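Local coordinates for protein CG1507-PB, isoform B (Drosophila melanogaster, PDB 5FGO) that recognises nucleic acids, probably preferring purine-rich sequences, and unwinds double strands as Pur-alpha, of which this fragment is repeat III, at the interface of chains A and B. Numbering follows the deposited sequence. Chains: chain A/B, CG1507-PB, isoform B.

The interface of chains A and B. Residues chain A 42, 53, 55, 63, 67; chain B 29, 42, 53, 55, 63, 67.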
ATOM      1  N   ILE A  42       4.793   1.935  -4.919  1.00  1.71           N
ATOM      2  CA  ILE A  42       3.873   2.959  -4.468  1.00  1.70           C
ATOM      3  C   ILE A  42       4.612   4.055  -3.722  1.00  1.19           C
ATOM      4  O   ILE A  42       5.076   3.844  -2.610  1.00  0.57           O
ATOM      5  CB  ILE A  42       2.779   2.385  -3.530  1.00  1.84           C
ATOM      6  CG1 ILE A  42       2.070   1.204  -4.163  1.00  4.83           C
ATOM      7  CG2 ILE A  42       1.737   3.425  -3.177  1.00  1.14           C
ATOM      8  CD1 ILE A  42       0.994   0.598  -3.232  1.00  8.27           C
ATOM      9  N   ILE A  53       7.262   2.172  -1.325  1.00  2.03           N
ATOM     10  CA  ILE A  53       7.409   0.757  -1.026  1.00  0.46           C
ATOM     11  C   ILE A  53       7.288   0.047  -2.343  1.00  0.95           C
ATOM     12  O   ILE A  53       6.654   0.559  -3.265  1.00  2.25           O
ATOM     13  CB  ILE A  53       6.337   0.252  -0.082  1.00  0.64           C
ATOM     14  CG1 ILE A  53       4.939   0.455  -0.701  1.00  1.14           C
ATOM     15  CG2 ILE A  53       6.464   0.924   1.267  1.00  0.64           C
ATOM     16  CD1 ILE A  53       3.784  -0.204   0.045  1.00  0.53           C
ATOM     17  N   ILE A  55       6.450  -3.624  -4.265  1.00  1.94           N
ATOM     18  CA  ILE A  55       5.820  -4.910  -4.069  1.00  1.15           C
ATOM     19  C   ILE A  55       5.965  -5.815  -5.268  1.00  1.24           C
ATOM     20  O   ILE A  55       5.501  -5.510  -6.358  1.00  1.33           O
ATOM     21  CB  ILE A  55       4.373  -4.706  -3.754  1.00  2.86           C
ATOM     22  CG1 ILE A  55       4.267  -3.783  -2.543  1.00  3.08           C
ATOM     23  CG2 ILE A  55       3.725  -6.010  -3.459  1.00  6.38           C
ATOM     24  CD1 ILE A  55       2.937  -3.147  -2.389  1.00  2.74           C
ATOM     25  N   PHE A  63      -1.367  -9.131  -0.850  1.00  1.59           N
ATOM     26  CA  PHE A  63      -1.360  -7.694  -0.503  1.00  1.61           C
ATOM     27  C   PHE A  63      -2.754  -7.053  -0.715  1.00  1.56           C
ATOM     28  O   PHE A  63      -3.228  -6.248   0.100  1.00  0.82           O
ATOM     29  CB  PHE A  63      -0.277  -6.953  -1.293  1.00  1.33           C
ATOM     30  CG  PHE A  63      -0.024  -5.535  -0.815  1.00  2.24           C
ATOM     31  CD1 PHE A  63      -0.806  -4.482  -1.251  1.00  2.30           C
ATOM     32  CD2 PHE A  63       1.012  -5.256   0.070  1.00  2.05           C
ATOM     33  CE1 PHE A  63      -0.568  -3.182  -0.813  1.00  2.22           C
ATOM     34  CE2 PHE A  63       1.254  -3.954   0.511  1.00  1.30           C
ATOM     35  CZ  PHE A  63       0.466  -2.919   0.061  1.00  1.03           C
ATOM     36  N   PHE A  67      -5.296  -5.653   2.290  1.00  1.34           N
ATOM     37  CA  PHE A  67      -5.804  -4.293   2.217  1.00  3.02           C
ATOM     38  C   PHE A  67      -7.320  -4.338   2.225  1.00  1.42           C
ATOM     39  O   PHE A  67      -7.970  -3.557   2.910  1.00  1.37           O
ATOM     40  CB  PHE A  67      -5.298  -3.535   0.982  1.00  3.17           C
ATOM     41  CG  PHE A  67      -5.571  -2.055   1.043  1.00  2.02           C
ATOM     42  CD1 PHE A  67      -6.828  -1.546   0.769  1.00  2.85           C
ATOM     43  CD2 PHE A  67      -4.558  -1.167   1.373  1.00  8.67           C
ATOM     44  CE1 PHE A  67      -7.082  -0.187   0.853  1.00  3.08           C
ATOM     45  CE2 PHE A  67      -4.798   0.203   1.437  1.00  6.92           C
ATOM     46  CZ  PHE A  67      -6.064   0.691   1.185  1.00  2.63           C
TER
ATOM     47  N   PHE B  29       1.334  -3.753   8.411  1.00  0.68           N
ATOM     48  CA  PHE B  29       0.158  -2.899   8.287  1.00  0.96           C
ATOM     49  C   PHE B  29      -0.331  -2.537   9.664  1.00  1.46           C
ATOM     50  O   PHE B  29      -0.676  -3.426  10.439  1.00  3.06           O
ATOM     51  CB  PHE B  29      -0.959  -3.622   7.542  1.00  0.97           C
ATOM     52  CG  PHE B  29      -0.552  -4.190   6.201  1.00  0.76           C
ATOM     53  CD1 PHE B  29       0.301  -5.296   6.123  1.00  0.50           C
ATOM     54  CD2 PHE B  29      -1.080  -3.666   5.024  1.00  0.57           C
ATOM     55  CE1 PHE B  29       0.661  -5.822   4.910  1.00  0.30           C
ATOM     56  CE2 PHE B  29      -0.745  -4.196   3.799  1.00  0.60           C
ATOM     57  CZ  PHE B  29       0.133  -5.272   3.735  1.00  0.60           C
ATOM     58  N   ILE B  42       1.826   1.436   5.867  1.00  2.17           N
ATOM     59  CA  ILE B  42       2.348   0.199   5.327  1.00  1.22           C
ATOM     60  C   ILE B  42       3.874   0.297   5.336  1.00  1.51           C
ATOM     61  O   ILE B  42       4.464   1.109   4.636  1.00  1.52           O
ATOM     62  CB  ILE B  42       1.816  -0.079   3.922  1.00  0.52           C
ATOM     63  CG1 ILE B  42       0.311   0.125   3.891  1.00  0.34           C
ATOM     64  CG2 ILE B  42       2.210  -1.483   3.455  1.00  0.52           C
ATOM     65  CD1 ILE B  42      -0.301  -0.101   2.543  1.00  0.25           C
ATOM     66  N   ILE B  53       4.667   4.080   3.947  1.00  0.91           N
ATOM     67  CA  ILE B  53       3.718   5.067   3.455  1.00  2.43           C
ATOM     68  C   ILE B  53       2.498   5.167   4.367  1.00  2.50           C
ATOM     69  O   ILE B  53       2.163   4.238   5.093  1.00  3.15           O
ATOM     70  CB  ILE B  53       3.223   4.755   2.055  1.00  2.85           C
ATOM     71  CG1 ILE B  53       2.584   3.356   2.053  1.00  1.10           C
ATOM     72  CG2 ILE B  53       4.370   4.894   1.071  1.00  2.72           C
ATOM     73  CD1 ILE B  53       1.854   3.011   0.799  1.00  0.97           C
ATOM     74  N   ILE B  55      -1.570   6.221   4.482  1.00  4.87           N
ATOM     75  CA  ILE B  55      -2.767   6.367   3.681  1.00  2.72           C
ATOM     76  C   ILE B  55      -3.891   6.738   4.595  1.00  2.73           C
ATOM     77  O   ILE B  55      -4.201   5.979   5.507  1.00  2.63           O
ATOM     78  CB  ILE B  55      -3.137   5.076   2.956  1.00  1.32           C
ATOM     79  CG1 ILE B  55      -1.938   4.513   2.213  1.00  2.20           C
ATOM     80  CG2 ILE B  55      -4.274   5.307   2.005  1.00  1.45           C
ATOM     81  CD1 ILE B  55      -2.098   3.082   1.820  1.00  1.73           C
ATOM     82  N   PHE B  63      -7.801   3.210  -3.210  1.00  1.41           N
ATOM     83  CA  PHE B  63      -6.652   2.326  -3.178  1.00  1.72           C
ATOM     84  C   PHE B  63      -6.966   0.869  -3.520  1.00  2.84           C
ATOM     85  O   PHE B  63      -6.336   0.246  -4.377  1.00  2.52           O
ATOM     86  CB  PHE B  63      -6.063   2.381  -1.789  1.00  1.43           C
ATOM     87  CG  PHE B  63      -4.648   2.784  -1.752  1.00  2.57           C
ATOM     88  CD1 PHE B  63      -4.304   4.125  -1.727  1.00  5.89           C
ATOM     89  CD2 PHE B  63      -3.649   1.835  -1.708  1.00  4.58           C
ATOM     90  CE1 PHE B  63      -2.981   4.514  -1.671  1.00  4.56           C
ATOM     91  CE2 PHE B  63      -2.324   2.213  -1.647  1.00  2.66           C
ATOM     92  CZ  PHE B  63      -1.992   3.547  -1.634  1.00  4.34           C
ATOM     93  N   PHE B  67      -5.896  -1.589  -6.731  1.00  3.08           N
ATOM     94  CA  PHE B  67      -5.349  -2.921  -6.580  1.00  4.40           C
ATOM     95  C   PHE B  67      -6.084  -4.034  -7.306  1.00 10.31           C
ATOM     96  O   PHE B  67      -5.424  -4.901  -7.902  1.00  9.77           O
ATOM     97  CB  PHE B  67      -5.186  -3.258  -5.113  1.00  5.16           C
ATOM     98  CG  PHE B  67      -3.777  -3.174  -4.696  1.00  4.34           C
ATOM     99  CD1 PHE B  67      -3.194  -1.939  -4.460  1.00  4.12           C
ATOM    100  CD2 PHE B  67      -2.988  -4.314  -4.686  1.00  6.26           C
ATOM    101  CE1 PHE B  67      -1.862  -1.845  -4.124  1.00  9.73           C
ATOM    102  CE2 PHE B  67      -1.657  -4.245  -4.353  1.00  5.12           C
ATOM    103  CZ  PHE B  67      -1.095  -3.005  -4.064  1.00 11.15           C
TER
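A:Phe63 lies among B:Phe67, B:Ile42 and B:Phe29, and hides 52 Å² of its surface against chain B, more than any other residue of this patch. It projects from helix 60-72 with CG anti to the backbone N (chi1 -169°), which carries the ring between the partner's helix and its sheet. The outer end of B:Phe29, CZ and CE2, stands over one face of A:Phe63 near its CD2/CE2 rim, with CZ 3.7 Å from CE2 and the two ring planes steeply inclined. The far carbon of A:Phe63, CZ, is 3.8 Å from CD1 of B:Ile42, which extends from strand 37-46 in the opposite direction. On the helix side the side chains of B:Phe67 and A:Phe63 cross at about a right angle, yet their rings lie nearly parallel and displaced; the overlap is modelled too tightly to be interpreted. A:Ile55, from the same chain, covers the face turned away from B:Phe29, its CD1 3.4 Å above the plane near the ring's margin, so the ring is held from both sides.

A:Phe67, one helical turn further on, buries 41 Å² and turns its far end toward chain B. Its CZ packs 3.4 Å from CB of B:Phe63, and CD1 of B:Ile55 sits at its edge, in the ring plane. Separately, CD1 of A:Ile42 approaches the edge of B:Phe67 in plane, 3.9 Å from CE1. The twins are not exact: chi1 is -104° in B:Phe67 and -168° in A:Phe67.

Each PUR repeat consists of strands followed by one helix, and here helix 60-72 of each chain packs against the sheet of the other, so that the two copies intertwine. This may represent the dimer by which repeat III self-associates, although the crystal alone does not prove this. Near the middle, the two Ile53 side chains cross at about a right angle, and CD1 of A:Ile53 meets CD1 of B:Ile53 at 3.8 Å.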